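Local coordinates for hypothetical protein EF3068 (Enterococcus faecalis, PDB 2B6C) that is probably a DNA alkylation repair enzyme of the AlkD-like family, an all-helical protein, although its precise activity has not been established, at residues 10-16 with 28-33; 22-27 with 101-105; 48-53 with 81-86; 59-64 with 75-79. All blocks are in the same frame, centred on the assembly; numbering follows the deposited sequence.

Contact 1: residues 10-16 with 28-33; sequences QKNPETA and VFAGIP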
loop_
_atom_site.group_PDB
_atom_site.type_symbol
_atom_site.label_atom_id
_atom_site.label_comp_id
_atom_site.label_asym_id
_atom_site.label_seq_id
_atom_site.Cartn_x
_atom_site.Cartn_y
_atom_site.Cartn_z
ATOM N N GLN B 10 22.965 14.731 8.307
ATOM C CA GLN B 10 24.310 15.253 8.441
ATOM C C GLN B 10 24.568 16.251 7.314
ATOM O O GLN B 10 24.285 15.973 6.148
ATOM C CB GLN B 10 25.315 14.099 8.387
ATOM C CG GLN B 10 26.524 14.328 9.262
ATOM C CD GLN B 10 26.148 14.590 10.729
ATOM O OE1 GLN B 10 26.711 15.484 11.369
ATOM N NE2 GLN B 10 25.187 13.820 11.256
ATOM N N LYS B 11 25.104 17.412 7.668
ATOM C CA LYS B 11 25.348 18.473 6.703
ATOM C C LYS B 11 26.511 18.142 5.755
ATOM O O LYS B 11 27.630 17.833 6.180
ATOM C CB LYS B 11 25.519 19.822 7.435
ATOM C CG LYS B 11 26.072 20.979 6.595
ATOM C CD LYS B 11 25.219 22.249 6.747
ATOM C CE LYS B 11 24.153 22.333 5.631
ATOM N NZ LYS B 11 23.188 23.479 5.774
ATOM N N ASN B 12 26.210 18.150 4.463
ATOM C CA ASN B 12 27.223 17.978 3.431
ATOM C C ASN B 12 27.338 19.279 2.631
ATOM O O ASN B 12 26.601 19.486 1.667
ATOM C CB ASN B 12 26.929 16.766 2.535
ATOM C CG ASN B 12 27.975 16.581 1.423
ATOM O OD1 ASN B 12 28.724 17.518 1.062
ATOM N ND2 ASN B 12 28.039 15.364 0.880
ATOM N N PRO B 13 28.274 20.158 3.042
ATOM C CA PRO B 13 28.354 21.546 2.578
ATOM C C PRO B 13 28.538 21.703 1.078
ATOM O O PRO B 13 27.983 22.645 0.490
ATOM C CB PRO B 13 29.582 22.109 3.319
ATOM C CG PRO B 13 29.841 21.174 4.410
ATOM C CD PRO B 13 29.341 19.837 4.004
ATOM N N GLU B 14 29.302 20.804 0.460
ATOM C CA GLU B 14 29.570 20.921 -0.971
ATOM C C GLU B 14 28.350 20.518 -1.809
ATOM O O GLU B 14 28.002 21.182 -2.788
ATOM C CB GLU B 14 30.818 20.121 -1.363
ATOM C CG GLU B 14 32.140 20.738 -0.824
ATOM C CD GLU B 14 33.310 20.695 -1.847
ATOM O OE1 GLU B 14 33.036 20.535 -3.068
ATOM O OE2 GLU B 14 34.497 20.833 -1.435
ATOM N N THR B 15 27.708 19.421 -1.415
ATOM C CA THR B 15 26.506 18.963 -2.103
ATOM C C THR B 15 25.346 19.934 -1.837
ATOM O O THR B 15 24.535 20.197 -2.720
ATOM C CB THR B 15 26.157 17.507 -1.686
ATOM O OG1 THR B 15 27.295 16.658 -1.945
ATOM C CG2 THR B 15 24.955 17.000 -2.464
ATOM N N ALA B 16 25.284 20.475 -0.624
ATOM C CA ALA B 16 24.244 21.436 -0.257
ATOM C C ALA B 16 24.324 22.691 -1.132
ATOM O O ALA B 16 23.314 23.167 -1.595
ATOM C CB ALA B 16 24.326 21.811 1.243
ATOM N N VAL B 28 17.620 26.710 2.291
ATOM C CA VAL B 28 18.792 26.116 2.927
ATOM C C VAL B 28 18.712 24.583 2.695
ATOM O O VAL B 28 17.648 23.969 2.903
ATOM C CB VAL B 28 18.891 26.530 4.443
ATOM C CG1 VAL B 28 20.155 25.944 5.145
ATOM C CG2 VAL B 28 18.905 28.042 4.570
ATOM N N PHE B 29 19.817 23.974 2.253
ATOM C CA PHE B 29 19.887 22.524 2.100
ATOM C C PHE B 29 20.832 21.887 3.106
ATOM O O PHE B 29 21.820 22.524 3.538
ATOM C CB PHE B 29 20.335 22.137 0.675
ATOM C CG PHE B 29 19.206 22.132 -0.326
ATOM C CD1 PHE B 29 18.784 23.319 -0.919
ATOM C CD2 PHE B 29 18.541 20.943 -0.641
ATOM C CE1 PHE B 29 17.682 23.319 -1.854
ATOM C CE2 PHE B 29 17.470 20.922 -1.558
ATOM C CZ PHE B 29 17.064 22.112 -2.177
ATOM N N ALA B 30 20.561 20.631 3.450
ATOM C CA ALA B 30 21.506 19.875 4.261
ATOM C C ALA B 30 22.571 19.285 3.324
ATOM O O ALA B 30 23.699 19.103 3.718
ATOM C CB ALA B 30 20.803 18.776 5.060
ATOM N N GLY B 31 22.186 18.997 2.083
ATOM C CA GLY B 31 23.074 18.367 1.126
ATOM C C GLY B 31 22.885 16.866 1.038
ATOM O O GLY B 31 23.862 16.124 0.952
ATOM N N ILE B 32 21.620 16.438 1.035
ATOM C CA ILE B 32 21.252 15.028 0.952
ATOM C C ILE B 32 20.446 14.753 -0.309
ATOM O O ILE B 32 19.233 14.993 -0.323
ATOM C CB ILE B 32 20.358 14.594 2.151
ATOM C CG1 ILE B 32 20.905 15.120 3.484
ATOM C CG2 ILE B 32 20.214 13.048 2.174
ATOM C CD1 ILE B 32 22.246 14.518 3.903
ATOM N N PRO B 33 21.090 14.205 -1.350
ATOM C CA PRO B 33 20.326 13.901 -2.566
ATOM C C PRO B 33 19.202 12.877 -2.302
ATOM O O PRO B 33 19.261 12.131 -1.321
ATOM C CB PRO B 33 21.398 13.359 -3.529
ATOM C CG PRO B 33 22.749 13.965 -2.958
ATOM C CD PRO B 33 22.514 13.850 -1.481
#

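Contact 2: residues 22-27 with 101-105; sequences YMKHQF and KAWWD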
loop_
_atom_site.group_PDB
_atom_site.type_symbol
_atom_site.label_atom_id
_atom_site.label_comp_id
_atom_site.label_asym_id
_atom_site.label_seq_id
_atom_site.Cartn_x
_atom_site.Cartn_y
_atom_site.Cartn_z
ATOM N N TYR B 22 20.718 25.101 -7.557
ATOM C CA TYR B 22 19.771 24.571 -8.496
ATOM C C TYR B 22 18.330 25.077 -8.263
ATOM O O TYR B 22 17.542 25.258 -9.225
ATOM C CB TYR B 22 19.884 23.056 -8.413
ATOM C CG TYR B 22 18.966 22.305 -9.318
ATOM C CD1 TYR B 22 17.918 21.548 -8.787
ATOM C CD2 TYR B 22 19.147 22.336 -10.715
ATOM C CE1 TYR B 22 17.071 20.828 -9.616
ATOM C CE2 TYR B 22 18.301 21.628 -11.566
ATOM C CZ TYR B 22 17.271 20.867 -10.996
ATOM O OH TYR B 22 16.409 20.160 -11.803
HETATM N N MSE B 23 18.000 25.340 -6.990
HETATM C CA MSE B 23 16.728 25.969 -6.616
HETATM C C MSE B 23 16.863 27.447 -6.471
HETATM O O MSE B 23 16.032 28.058 -5.813
HETATM C CB MSE B 23 16.178 25.394 -5.305
HETATM C CG MSE B 23 16.049 23.930 -5.349
HETATM SE SE MSE B 23 14.879 23.288 -6.851
HETATM C CE MSE B 23 15.065 21.422 -6.504
ATOM N N LYS B 24 17.893 28.031 -7.097
ATOM C CA LYS B 24 18.109 29.484 -7.130
ATOM C C LYS B 24 18.323 30.125 -5.745
ATOM O O LYS B 24 17.850 31.249 -5.500
ATOM C CB LYS B 24 16.999 30.241 -7.906
ATOM C CG LYS B 24 16.624 29.677 -9.281
ATOM C CD LYS B 24 17.095 30.599 -10.386
ATOM C CE LYS B 24 16.419 30.225 -11.682
ATOM N NZ LYS B 24 16.085 31.373 -12.563
ATOM N N HIS B 25 19.028 29.415 -4.859
ATOM C CA HIS B 25 19.522 29.975 -3.583
ATOM C C HIS B 25 18.447 30.530 -2.683
ATOM O O HIS B 25 18.688 31.497 -1.961
ATOM C CB HIS B 25 20.547 31.109 -3.825
ATOM C CG HIS B 25 21.734 30.677 -4.610
ATOM N ND1 HIS B 25 22.736 29.890 -4.075
ATOM C CD2 HIS B 25 22.069 30.900 -5.902
ATOM C CE1 HIS B 25 23.651 29.671 -5.001
ATOM N NE2 HIS B 25 23.268 30.273 -6.118
ATOM N N GLN B 26 17.271 29.939 -2.688
ATOM C CA GLN B 26 16.217 30.467 -1.833
ATOM C C GLN B 26 15.830 29.513 -0.700
ATOM O O GLN B 26 14.980 29.843 0.086
ATOM C CB GLN B 26 14.997 30.817 -2.672
ATOM C CG GLN B 26 14.400 29.630 -3.386
ATOM C CD GLN B 26 13.376 30.081 -4.398
ATOM O OE1 GLN B 26 12.444 30.844 -4.079
ATOM N NE2 GLN B 26 13.532 29.620 -5.617
ATOM N N PHE B 27 16.460 28.341 -0.648
ATOM C CA PHE B 27 16.273 27.393 0.439
ATOM C C PHE B 27 17.613 27.074 1.009
ATOM O O PHE B 27 18.623 27.107 0.291
ATOM C CB PHE B 27 15.628 26.084 -0.044
ATOM C CG PHE B 27 14.278 26.275 -0.670
ATOM C CD1 PHE B 27 14.126 26.188 -2.053
ATOM C CD2 PHE B 27 13.151 26.539 0.130
ATOM C CE1 PHE B 27 12.859 26.387 -2.663
ATOM C CE2 PHE B 27 11.887 26.760 -0.458
ATOM C CZ PHE B 27 11.750 26.698 -1.871
ATOM N N LYS B 101 6.520 27.545 1.704
ATOM C CA LYS B 101 7.863 27.185 1.259
ATOM C C LYS B 101 7.794 26.635 -0.199
ATOM O O LYS B 101 8.380 25.604 -0.515
ATOM C CB LYS B 101 8.510 26.155 2.208
ATOM C CG LYS B 101 8.338 26.478 3.690
ATOM C CD LYS B 101 9.194 25.561 4.538
ATOM C CE LYS B 101 9.448 26.077 5.942
ATOM N NZ LYS B 101 10.578 25.302 6.523
ATOM N N ALA B 102 7.062 27.337 -1.044
ATOM C CA ALA B 102 6.681 26.843 -2.351
ATOM C C ALA B 102 7.705 27.120 -3.426
ATOM O O ALA B 102 8.179 28.272 -3.586
ATOM C CB ALA B 102 5.333 27.438 -2.772
ATOM N N TRP B 103 8.007 26.064 -4.182
ATOM C CA TRP B 103 8.796 26.176 -5.404
ATOM C C TRP B 103 8.411 24.914 -6.181
ATOM O O TRP B 103 7.666 24.099 -5.649
ATOM C CB TRP B 103 10.298 26.210 -5.077
ATOM C CG TRP B 103 11.202 26.592 -6.225
ATOM C CD1 TRP B 103 12.214 25.845 -6.758
ATOM C CD2 TRP B 103 11.184 27.835 -6.958
ATOM N NE1 TRP B 103 12.834 26.548 -7.780
ATOM C CE2 TRP B 103 12.235 27.777 -7.902
ATOM C CE3 TRP B 103 10.405 29.005 -6.875
ATOM C CZ2 TRP B 103 12.509 28.825 -8.782
ATOM C CZ3 TRP B 103 10.693 30.063 -7.759
ATOM C CH2 TRP B 103 11.725 29.949 -8.699
ATOM N N TRP B 104 8.908 24.707 -7.400
ATOM C CA TRP B 104 8.356 23.586 -8.190
ATOM C C TRP B 104 8.637 22.223 -7.523
ATOM O O TRP B 104 7.892 21.267 -7.697
ATOM C CB TRP B 104 8.878 23.626 -9.639
ATOM C CG TRP B 104 10.389 23.444 -9.739
ATOM C CD1 TRP B 104 11.338 24.439 -9.871
ATOM C CD2 TRP B 104 11.109 22.208 -9.700
ATOM N NE1 TRP B 104 12.599 23.888 -9.918
ATOM C CE2 TRP B 104 12.494 22.527 -9.814
ATOM C CE3 TRP B 104 10.727 20.848 -9.615
ATOM C CZ2 TRP B 104 13.488 21.549 -9.830
ATOM C CZ3 TRP B 104 11.727 19.873 -9.597
ATOM C CH2 TRP B 104 13.092 20.233 -9.714
ATOM N N ASP B 105 9.717 22.141 -6.746
ATOM C CA ASP B 105 10.117 20.890 -6.132
ATOM C C ASP B 105 9.106 20.409 -5.065
ATOM O O ASP B 105 8.694 19.236 -5.088
ATOM C CB ASP B 105 11.568 20.960 -5.608
ATOM C CG ASP B 105 11.788 22.046 -4.551
ATOM O OD1 ASP B 105 11.091 23.075 -4.568
ATOM O OD2 ASP B 105 12.685 21.875 -3.679
HETATM O O HOH W 1 14.971 25.727 -9.697
#

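Contact 3: residues 48-53 with 81-86; sequences SHTWPK and QNVQRF. With SO4 (sulfate ion), chain D.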
loop_
_atom_site.group_PDB
_atom_site.type_symbol
_atom_site.label_atom_id
_atom_site.label_comp_id
_atom_site.label_asym_id
_atom_site.label_seq_id
_atom_site.Cartn_x
_atom_site.Cartn_y
_atom_site.Cartn_z
ATOM N N SER B 48 5.852 5.354 10.604
ATOM C CA SER B 48 4.833 6.394 10.516
ATOM C C SER B 48 3.420 5.817 10.309
ATOM O O SER B 48 2.458 6.380 10.796
ATOM C CB SER B 48 5.167 7.385 9.412
ATOM O OG SER B 48 4.874 6.818 8.135
ATOM N N HIS B 49 3.308 4.701 9.586
ATOM C CA HIS B 49 2.012 3.977 9.423
ATOM C C HIS B 49 1.372 3.557 10.733
ATOM O O HIS B 49 0.143 3.365 10.796
ATOM C CB HIS B 49 2.196 2.725 8.570
ATOM C CG HIS B 49 2.780 3.006 7.224
ATOM N ND1 HIS B 49 4.071 2.663 6.886
ATOM C CD2 HIS B 49 2.255 3.607 6.136
ATOM C CE1 HIS B 49 4.322 3.049 5.652
ATOM N NE2 HIS B 49 3.238 3.631 5.175
ATOM N N THR B 50 2.200 3.421 11.773
ATOM C CA THR B 50 1.726 2.934 13.074
ATOM C C THR B 50 1.300 4.077 14.019
ATOM O O THR B 50 0.693 3.838 15.063
ATOM C CB THR B 50 2.790 1.990 13.792
ATOM O OG1 THR B 50 3.824 2.770 14.395
ATOM C CG2 THR B 50 3.418 0.980 12.824
ATOM N N TRP B 51 1.647 5.309 13.670
ATOM C CA TRP B 51 1.360 6.455 14.525
ATOM C C TRP B 51 -0.126 6.765 14.547
ATOM O O TRP B 51 -0.792 6.658 13.514
ATOM C CB TRP B 51 2.117 7.728 14.101
ATOM C CG TRP B 51 3.623 7.623 14.095
ATOM C CD1 TRP B 51 4.421 6.733 14.811
ATOM C CD2 TRP B 51 4.520 8.468 13.376
ATOM N NE1 TRP B 51 5.758 6.964 14.521
ATOM C CE2 TRP B 51 5.845 8.025 13.660
ATOM C CE3 TRP B 51 4.337 9.529 12.481
ATOM C CZ2 TRP B 51 6.969 8.619 13.079
ATOM C CZ3 TRP B 51 5.445 10.116 11.923
ATOM C CH2 TRP B 51 6.745 9.651 12.207
ATOM N N PRO B 52 -0.639 7.175 15.731
ATOM C CA PRO B 52 -1.987 7.733 15.790
ATOM C C PRO B 52 -2.061 8.889 14.803
ATOM O O PRO B 52 -1.032 9.537 14.505
ATOM C CB PRO B 52 -2.115 8.206 17.234
ATOM C CG PRO B 52 -1.096 7.297 18.012
ATOM C CD PRO B 52 0.035 7.153 17.051
ATOM N N LYS B 53 -3.244 9.099 14.239
ATOM C CA LYS B 53 -3.456 10.159 13.261
ATOM C C LYS B 53 -2.915 11.509 13.749
ATOM O O LYS B 53 -2.270 12.235 12.990
ATOM C CB LYS B 53 -4.950 10.277 12.910
ATOM C CG LYS B 53 -5.284 11.320 11.793
ATOM C CD LYS B 53 -4.509 11.082 10.463
ATOM C CE LYS B 53 -4.835 9.744 9.780
ATOM N NZ LYS B 53 -6.287 9.662 9.391
ATOM N N GLN B 81 3.259 8.359 1.858
ATOM C CA GLN B 81 3.268 6.985 2.387
ATOM C C GLN B 81 1.995 6.586 3.135
ATOM O O GLN B 81 1.669 5.411 3.210
ATOM C CB GLN B 81 4.480 6.774 3.314
ATOM C CG GLN B 81 5.835 6.728 2.599
ATOM C CD GLN B 81 5.827 6.016 1.239
ATOM O OE1 GLN B 81 5.739 6.659 0.178
ATOM N NE2 GLN B 81 5.940 4.697 1.264
ATOM N N ASN B 82 1.313 7.560 3.723
ATOM C CA ASN B 82 0.123 7.320 4.516
ATOM C C ASN B 82 -1.142 7.807 3.805
ATOM O O ASN B 82 -2.169 8.039 4.443
ATOM C CB ASN B 82 0.271 7.991 5.891
ATOM C CG ASN B 82 1.358 7.338 6.732
ATOM O OD1 ASN B 82 1.101 6.354 7.431
ATOM N ND2 ASN B 82 2.585 7.870 6.658
ATOM N N VAL B 83 -1.064 7.935 2.483
ATOM C CA VAL B 83 -2.125 8.530 1.667
ATOM C C VAL B 83 -3.518 7.892 1.927
ATOM O O VAL B 83 -4.514 8.609 2.045
ATOM C CB VAL B 83 -1.725 8.511 0.139
ATOM C CG1 VAL B 83 -1.535 7.064 -0.404
ATOM C CG2 VAL B 83 -2.654 9.351 -0.731
ATOM N N GLN B 84 -3.551 6.566 2.062
ATOM C CA GLN B 84 -4.760 5.800 2.353
ATOM C C GLN B 84 -5.431 6.122 3.686
ATOM O O GLN B 84 -6.634 5.910 3.820
ATOM C CB GLN B 84 -4.470 4.304 2.299
ATOM C CG GLN B 84 -4.163 3.848 0.927
ATOM C CD GLN B 84 -4.214 2.347 0.803
ATOM O OE1 GLN B 84 -3.251 1.643 1.127
ATOM N NE2 GLN B 84 -5.339 1.846 0.307
ATOM N N ARG B 85 -4.652 6.623 4.644
ATOM C CA ARG B 85 -5.120 6.953 5.988
ATOM C C ARG B 85 -5.921 8.259 6.095
ATOM O O ARG B 85 -6.605 8.488 7.102
ATOM C CB ARG B 85 -3.932 7.007 6.968
ATOM C CG ARG B 85 -3.191 5.660 7.126
ATOM C CD ARG B 85 -2.088 5.785 8.196
ATOM N NE ARG B 85 -2.679 6.157 9.475
ATOM C CZ ARG B 85 -2.025 6.549 10.561
ATOM N NH1 ARG B 85 -0.696 6.629 10.579
ATOM N NH2 ARG B 85 -2.716 6.865 11.644
ATOM N N PHE B 86 -5.851 9.112 5.066
ATOM C CA PHE B 86 -6.537 10.400 5.146
ATOM C C PHE B 86 -7.958 10.384 4.602
ATOM O O PHE B 86 -8.202 9.904 3.500
ATOM C CB PHE B 86 -5.727 11.507 4.470
ATOM C CG PHE B 86 -4.336 11.596 4.967
ATOM C CD1 PHE B 86 -4.086 12.015 6.284
ATOM C CD2 PHE B 86 -3.272 11.254 4.149
ATOM C CE1 PHE B 86 -2.802 12.072 6.770
ATOM C CE2 PHE B 86 -1.946 11.310 4.646
ATOM C CZ PHE B 86 -1.736 11.727 5.944
HETATM S S SO4 D . -5.571 6.468 16.356
HETATM O O1 SO4 D . -4.600 6.265 17.440
HETATM O O2 SO4 D . -6.901 6.341 16.936
HETATM O O3 SO4 D . -5.289 5.425 15.372
HETATM O O4 SO4 D . -5.547 7.790 15.727
HETATM O O HOH W 2 -5.674 6.273 9.899
#

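Contact 4: residues 59-64 with 75-79; sequences EIEAYY and AIDLA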
loop_
_atom_site.group_PDB
_atom_site.type_symbol
_atom_site.label_atom_id
_atom_site.label_comp_id
_atom_site.label_asym_id
_atom_site.label_seq_id
_atom_site.Cartn_x
_atom_site.Cartn_y
_atom_site.Cartn_z
ATOM N N GLU B 59 3.808 15.339 13.179
ATOM C CA GLU B 59 5.141 15.025 12.667
ATOM C C GLU B 59 5.313 15.635 11.277
ATOM O O GLU B 59 6.351 16.199 10.954
ATOM C CB GLU B 59 5.360 13.508 12.628
ATOM C CG GLU B 59 5.459 12.864 14.004
ATOM C CD GLU B 59 6.896 12.830 14.546
ATOM O OE1 GLU B 59 7.848 13.124 13.797
ATOM O OE2 GLU B 59 7.075 12.474 15.725
ATOM N N ILE B 60 4.277 15.540 10.451
ATOM C CA ILE B 60 4.344 16.147 9.126
ATOM C C ILE B 60 4.597 17.646 9.295
ATOM O O ILE B 60 5.469 18.217 8.649
ATOM C CB ILE B 60 3.073 15.884 8.292
ATOM C CG1 ILE B 60 3.036 14.414 7.872
ATOM C CG2 ILE B 60 3.022 16.803 7.057
ATOM C CD1 ILE B 60 1.735 13.965 7.265
ATOM N N GLU B 61 3.823 18.273 10.179
ATOM C CA GLU B 61 3.985 19.676 10.446
ATOM C C GLU B 61 5.393 20.007 10.997
ATOM O O GLU B 61 6.023 20.936 10.510
ATOM C CB GLU B 61 2.845 20.184 11.352
ATOM C CG GLU B 61 3.055 21.591 11.928
ATOM C CD GLU B 61 2.959 22.731 10.879
ATOM O OE1 GLU B 61 2.495 22.527 9.717
ATOM O OE2 GLU B 61 3.332 23.869 11.236
ATOM N N ALA B 62 5.865 19.283 12.010
ATOM C CA ALA B 62 7.236 19.521 12.523
ATOM C C ALA B 62 8.353 19.385 11.474
ATOM O O ALA B 62 9.215 20.259 11.401
ATOM C CB ALA B 62 7.536 18.673 13.766
ATOM N N TYR B 63 8.326 18.345 10.629
ATOM C CA TYR B 63 9.326 18.232 9.544
ATOM C C TYR B 63 9.213 19.373 8.519
ATOM O O TYR B 63 10.223 19.869 8.010
ATOM C CB TYR B 63 9.253 16.870 8.845
ATOM C CG TYR B 63 9.908 15.758 9.651
ATOM C CD1 TYR B 63 11.293 15.620 9.683
ATOM C CD2 TYR B 63 9.141 14.854 10.377
ATOM C CE1 TYR B 63 11.896 14.631 10.446
ATOM C CE2 TYR B 63 9.715 13.873 11.131
ATOM C CZ TYR B 63 11.103 13.754 11.169
ATOM O OH TYR B 63 11.688 12.760 11.917
ATOM N N TYR B 64 7.986 19.802 8.217
ATOM C CA TYR B 64 7.795 20.845 7.212
ATOM C C TYR B 64 8.374 22.158 7.708
ATOM O O TYR B 64 8.910 22.940 6.941
ATOM C CB TYR B 64 6.312 21.012 6.852
ATOM C CG TYR B 64 6.121 21.543 5.442
ATOM C CD1 TYR B 64 6.169 20.677 4.351
ATOM C CD2 TYR B 64 5.954 22.911 5.197
ATOM C CE1 TYR B 64 6.018 21.151 3.066
ATOM C CE2 TYR B 64 5.802 23.418 3.876
ATOM C CZ TYR B 64 5.823 22.526 2.830
ATOM O OH TYR B 64 5.688 22.966 1.518
ATOM N N ALA B 75 8.605 15.496 5.093
ATOM C CA ALA B 75 7.192 15.749 5.384
ATOM C C ALA B 75 6.216 15.229 4.305
ATOM O O ALA B 75 5.209 14.578 4.619
ATOM C CB ALA B 75 6.935 17.241 5.654
ATOM N N ILE B 76 6.501 15.538 3.049
ATOM C CA ILE B 76 5.597 15.150 1.944
ATOM C C ILE B 76 5.629 13.627 1.737
ATOM O O ILE B 76 4.594 13.014 1.428
ATOM C CB ILE B 76 5.900 15.925 0.627
ATOM C CG1 ILE B 76 5.816 17.432 0.912
ATOM C CG2 ILE B 76 4.876 15.514 -0.462
ATOM C CD1 ILE B 76 6.323 18.410 -0.198
ATOM N N ASP B 77 6.800 13.009 1.950
ATOM C CA ASP B 77 6.907 11.535 1.914
ATOM C C ASP B 77 6.057 10.901 3.022
ATOM O O ASP B 77 5.455 9.870 2.814
ATOM C CB ASP B 77 8.371 11.047 2.042
ATOM C CG ASP B 77 9.129 11.087 0.727
ATOM O OD1 ASP B 77 8.505 11.253 -0.363
ATOM O OD2 ASP B 77 10.374 10.960 0.783
ATOM N N LEU B 78 6.012 11.523 4.196
ATOM C CA LEU B 78 5.151 11.018 5.271
ATOM C C LEU B 78 3.671 10.998 4.867
ATOM O O LEU B 78 2.937 10.034 5.156
ATOM C CB LEU B 78 5.317 11.824 6.571
ATOM C CG LEU B 78 6.629 11.563 7.310
ATOM C CD1 LEU B 78 6.859 12.644 8.368
ATOM C CD2 LEU B 78 6.596 10.193 7.987
ATOM N N ALA B 79 3.259 12.060 4.194
ATOM C CA ALA B 79 1.917 12.192 3.695
ATOM C C ALA B 79 1.681 11.204 2.559
ATOM O O ALA B 79 0.689 10.473 2.549
ATOM C CB ALA B 79 1.659 13.655 3.240
#

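Contact 1: residues 10-16 with 28-33
Asn12 N donates to Ala30 O at 2.8 Å, a near-straight bond that meets the carbonyl almost end-on. A second bond reaches the preceding carbonyl, from Lys11 NZ to Phe29 O, also at 2.8 Å. Lys11 starts with CG trans to the backbone N (chi1 167°). Its chain then bends at chi2 and chi3, and this brings NZ to Phe29 O. NZ also binds a glycerol molecule. The methyl of Ala16 presses against Phe29 O at 3.5 Å and touches Phe29 CB. Thr15 CG2 meets Pro33 CG at 3.8 Å, the two side chains crossing at about a right angle. Ile32 CD1 lies 3.4 Å from Gln10 O.

The closest pair of CA atoms is Ala16 and Gly31, 3.6 Å apart. Gly31 has a positive phi (97°). With no side chain, it fits directly against Ala16 N and Asn12 O.

The next shell fixes both partners. Asn12 is the N-cap of helix 13-22. Its OD1 accepts from Thr15 N at 3.3 Å, with the donor above the carbonyl plane, and its O takes the first helical bond from Ala16 N. On the loop side, the carboxylate of Glu70 accepts from the N-H groups of Ala30, Gly31 and Ile32.

The contact thus ties the start of helix 13-22 to the loop leading into helix 34-48. Phe29 reaches between helix 13-22 and helix 69-81, while Ile32 packs on Arg37 and Leu40 of helix 34-48.

Contact 2: residues 22-27 with 101-105
Gln26 and Trp103 meet amide over ring. Gln26 NE2 sits 3.1 Å above the plane of the indole, over its centre, and the amide and ring planes are 59° apart. One N-H is used in the amide plane, toward Met23 O at 3.0 Å. This bond fixes how the amide is turned.

Phe27 points an edge at Trp103 in an offset edge-to-face pair, with planes at 63° and Phe27 CE1 3.5 Å from Trp103 CB. Met23, a selenomethionine, makes two Met-aromatic contacts. Its SE lies at the edge of Trp103, 3.7 Å from CD1, and approaches Trp104 obliquely. A bend at chi2 (-57°) turns SE toward the indoles, and the extended last torsion carries CE on to Trp104 CZ2 and to Asp105 CB, the latter at 3.6 Å. Tyr22 CE1 comes up to the edge of Trp104. Water 1 joins the group by accepting from both indole NE1 atoms and donating to Tyr22 O at 2.7 Å.

The loop after helix 13-22 is thereby laid on the start of helix 104-120. Arg69 of helix 69-81 forms a salt bridge with Asp105 and a cation-pi contact with Phe27, and Tyr73 also bonds Asp105. Beyond them, Trp103 meets Phe174 of helix 173-186, and Trp104 meets Arg142 of helix 138-146.

Contact 3: residues 48-53 with 81-86
The type I turn from Ser48 to Trp51 lies against Gln81 and Asn82, and against Arg85 at the end of the 3-10 segment 83-85, with His49 CA 6.2 Å from Asn82 CA. Asn82 ND2 donates to Ser48 OG at 2.9 Å, straight and in its amide plane. Ser48 OG also bonds Leu45 O, and Asn82 ND2 also bonds Leu78 O. His49 NE2 donates to Gln81 O at 3.1 Å, in the ring plane but above the plane of the carbonyl.

Arg85 extends to the turn and bends at chi3 (60°), bringing its guanidinium to Trp51 O. Arg85 NH2 donates to Trp51 O at 2.7 Å, and NH1 adds a weak bond to the same oxygen. Arg85 NE donates to water 2. Lys53 runs past Arg85 in the opposite direction. Three successive bends fold its chain back, and Lys53 NZ reaches Arg85 O at 2.6 Å. NZ also forms a salt bridge with Glu90.

Lys53 N, at the start of helix 53-65, binds sulfate O4 at 3.0 Å. Lys53 N of the second subunit holds the same ion.

Both His49 ring nitrogens bond carbonyls, since ND1 meets Lys46 O, which would probably favour a protonated ring. Arg85 and Lys53 both donate to backbone carbonyls of the opposite segment, so mainly polar bonds join the two interhelical loops.

Contact 4: residues 59-64 with 75-79
Tyr64 turns the edge of its ring to the neighbouring helix. Ala75 CB lies in the ring plane, 3.8 Å from CD1, and Ile76 CD1 approaches the same ring at its edge, near CE1. Tyr97 packs against the Tyr64 ring. Tyr63 is met obliquely, with Leu78 CD1 at 3.8 Å from its CD2. The side chains of Tyr63 and Leu78 cross at about a right angle.

The two rings leave the helix in different directions, and their first torsions differ as well. Tyr64 CG is trans to the backbone N (chi1 -153°), whereas Tyr63 CG is trans to the carbonyl carbon (chi1 -78°). Ala75 fits between them. Its methyl rests on Ile60 O at 3.5 Å and on Tyr63 CB at 4.0 Å. Ile60 slides past Leu78 in the opposite direction, CG1 against Leu78 CB at 3.7 Å, and its CD1 extends to Ala79 CB at 4.0 Å.

The axes of the two segments are 8.8 Å apart at closest approach and run antiparallel, at 159°. This pairing of helices 53-65 and 69-81 suits an alpha-solenoid such as the AlkD-like fold.

No hydrogen bond crosses the contact. The tyrosine hydroxyls are satisfied beyond it: Tyr63 OH bonds Leu7 N, and Tyr64 OH bonds Gln100 O and Trp110 NE1. The apolar parts of the rings therefore pack the helix pair, while their polar ends tie it to other parts of the chain.

Overall arrangement
Contact 4 is buried and apolar. Contact 3 is buried too, but polar, and lies at one end of the same helix pair. It joins the loops before helix 53-65 and after helix 69-81, and it touches contact 4 through Trp51, Ser48 and Phe86. Contact 2 is a surface contact of aromatic rings and a bridging water. It meets contact 4 where Lys101 NZ bonds Tyr64 O. Contact 1 is partly buried and held by backbone carbonyls. It touches contact 2 through Phe29 and Met23; contact 1 holds the start of helix 13-22 and contact 2 the loop after it. Contacts 3 and 4 nest within the chain loop closed by contact 2. Only contact 3 borders the second subunit.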